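PDB 4MNK: chitinase A, which probably hydrolyses chitin as a plant class V chitinase of glycosyl hydrolase family 18, here holding N-acetylglucosamine oligosaccharide. Local coordinates for residues E273-N276 and F277-G280. Numbering follows the deposited sequence.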
loop_
_atom_site.group_PDB
_atom_site.type_symbol
_atom_site.label_atom_id
_atom_site.label_comp_id
_atom_site.label_asym_id
_atom_site.label_seq_id
_atom_site.Cartn_x
_atom_site.Cartn_y
_atom_site.Cartn_z
ATOM N N GLU A 273 -8.195 -15.448 -6.569
ATOM C CA GLU A 273 -9.307 -15.600 -7.505
ATOM C C GLU A 273 -8.828 -15.653 -8.958
ATOM O O GLU A 273 -9.432 -16.335 -9.783
ATOM C CB GLU A 273 -10.369 -14.516 -7.304
ATOM C CG GLU A 273 -11.182 -14.648 -6.007
ATOM C CD GLU A 273 -12.013 -15.934 -5.913
ATOM O OE1 GLU A 273 -12.265 -16.588 -6.950
ATOM O OE2 GLU A 273 -12.424 -16.286 -4.786
ATOM N N ILE A 274 -7.738 -14.951 -9.261
ATOM C CA ILE A 274 -7.120 -15.021 -10.587
ATOM C C ILE A 274 -6.555 -16.420 -10.849
ATOM O O ILE A 274 -6.677 -16.942 -11.958
ATOM C CB ILE A 274 -6.045 -13.923 -10.776
ATOM C CG1 ILE A 274 -6.708 -12.542 -10.760
ATOM C CG2 ILE A 274 -5.266 -14.132 -12.078
ATOM C CD1 ILE A 274 -5.751 -11.378 -10.584
ATOM N N GLN A 275 -5.967 -17.034 -9.824
ATOM C CA GLN A 275 -5.516 -18.423 -9.927
ATOM C C GLN A 275 -6.683 -19.372 -10.210
ATOM O O GLN A 275 -6.559 -20.285 -11.033
ATOM C CB GLN A 275 -4.754 -18.862 -8.670
ATOM C CG GLN A 275 -3.507 -18.034 -8.359
ATOM C CD GLN A 275 -2.485 -18.063 -9.480
ATOM O OE1 GLN A 275 -1.717 -19.015 -9.611
ATOM N NE2 GLN A 275 -2.463 -17.009 -10.288
ATOM N N ASN A 276 -7.813 -19.145 -9.541
ATOM C CA ASN A 276 -9.041 -19.898 -9.813
ATOM C C ASN A 276 -9.514 -19.685 -11.251
ATOM O O ASN A 276 -9.918 -20.632 -11.925
ATOM C CB ASN A 276 -10.154 -19.500 -8.835
ATOM C CG ASN A 276 -9.840 -19.864 -7.391
ATOM O OD1 ASN A 276 -8.985 -20.706 -7.112
ATOM N ND2 ASN A 276 -10.547 -19.230 -6.464
ATOM N N PHE A 277 -9.446 -18.435 -11.707
ATOM C CA PHE A 277 -9.810 -18.037 -13.068
ATOM C C PHE A 277 -9.001 -18.836 -14.094
ATOM O O PHE A 277 -9.566 -19.398 -15.039
ATOM C CB PHE A 277 -9.577 -16.526 -13.202
ATOM C CG PHE A 277 -10.071 -15.909 -14.487
ATOM C CD1 PHE A 277 -9.255 -15.018 -15.178
ATOM C CD2 PHE A 277 -11.353 -16.160 -14.979
ATOM C CE1 PHE A 277 -9.691 -14.404 -16.353
ATOM C CE2 PHE A 277 -11.797 -15.551 -16.155
ATOM C CZ PHE A 277 -10.962 -14.674 -16.843
ATOM N N ILE A 278 -7.688 -18.917 -13.877
ATOM C CA ILE A 278 -6.785 -19.669 -14.751
ATOM C C ILE A 278 -7.066 -21.179 -14.701
ATOM O O ILE A 278 -7.143 -21.836 -15.744
ATOM C CB ILE A 278 -5.296 -19.363 -14.421
ATOM C CG1 ILE A 278 -4.968 -17.898 -14.739
ATOM C CG2 ILE A 278 -4.357 -20.293 -15.185
ATOM C CD1 ILE A 278 -3.722 -17.372 -14.053
ATOM N N ARG A 279 -7.225 -21.727 -13.497
ATOM C CA ARG A 279 -7.548 -23.149 -13.349
ATOM C C ARG A 279 -8.898 -23.509 -13.980
ATOM O O ARG A 279 -9.104 -24.645 -14.413
ATOM C CB ARG A 279 -7.478 -23.583 -11.881
ATOM C CG ARG A 279 -6.066 -23.949 -11.426
ATOM C CD ARG A 279 -6.035 -24.500 -10.007
ATOM N NE ARG A 279 -5.805 -23.441 -9.032
ATOM C CZ ARG A 279 -6.758 -22.841 -8.322
ATOM N NH1 ARG A 279 -6.432 -21.884 -7.468
ATOM N NH2 ARG A 279 -8.030 -23.197 -8.457
ATOM N N GLY A 280 -9.794 -22.529 -14.060
ATOM C CA GLY A 280 -11.092 -22.703 -14.695
ATOM C C GLY A 280 -11.110 -22.453 -16.194
ATOM O O GLY A 280 -12.181 -22.413 -16.801
#
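Arg279 folds back along the last turn of helix 271-279 and grips the amide of Asn276, three residues earlier, a compact example of i to i+3 side-chain pairing on the flank of a helix's last turn. Both terminal nitrogens converge on one oxygen: Asn276 OD1 accepts from Arg279 NH1 at 2.8 Å and from Arg279 NH2 at 3.0 Å. The Arg279 side chain bends at chi3 (-92°), which lays the guanidinium over the helix backbone, with Gln275 O 3.7 Å above its plane; amide and guanidinium planes stand 67° apart. On its other branch, Asn276 ND2 donates a nearly straight bond (160°) to Glu273 OE1, 3.2 Å away and approached from above the carboxylate plane.

Beneath this polar row run the i to i+4 backbone bonds: Phe277 N to Glu273 O, Ile278 N to Ile274 O and Arg279 N to Gln275 O. The last, Gly280 N to Asn276 O (2.9 Å), is more bent, and Gly280 then leaves helical geometry.

Apolar contact occupies another side of the helix, where Ile274 CG2 meets Ile278 CD1 at 4.1 Å. The amide nitrogen Gln275 NE2 lies alongside the Ile278 CD1 methyl in van der Waals contact (4.0 Å), the two side chains pointing the same way. Ile274, Phe277 and Ile278 pack on strands 292-297 and 300-304, holding the helix onto antiparallel strands within the alpha+beta insertion domain that class V enzymes carry beside the TIM barrel.

The chemistry thus divides the helix between a hydrophobic side and an exposed polar one, where the Asn276 amide bridges Glu273 and Arg279, donating to one and accepting from the other; their opposite charges probably polarise it, and its rotation is fixed by bonds at both ends.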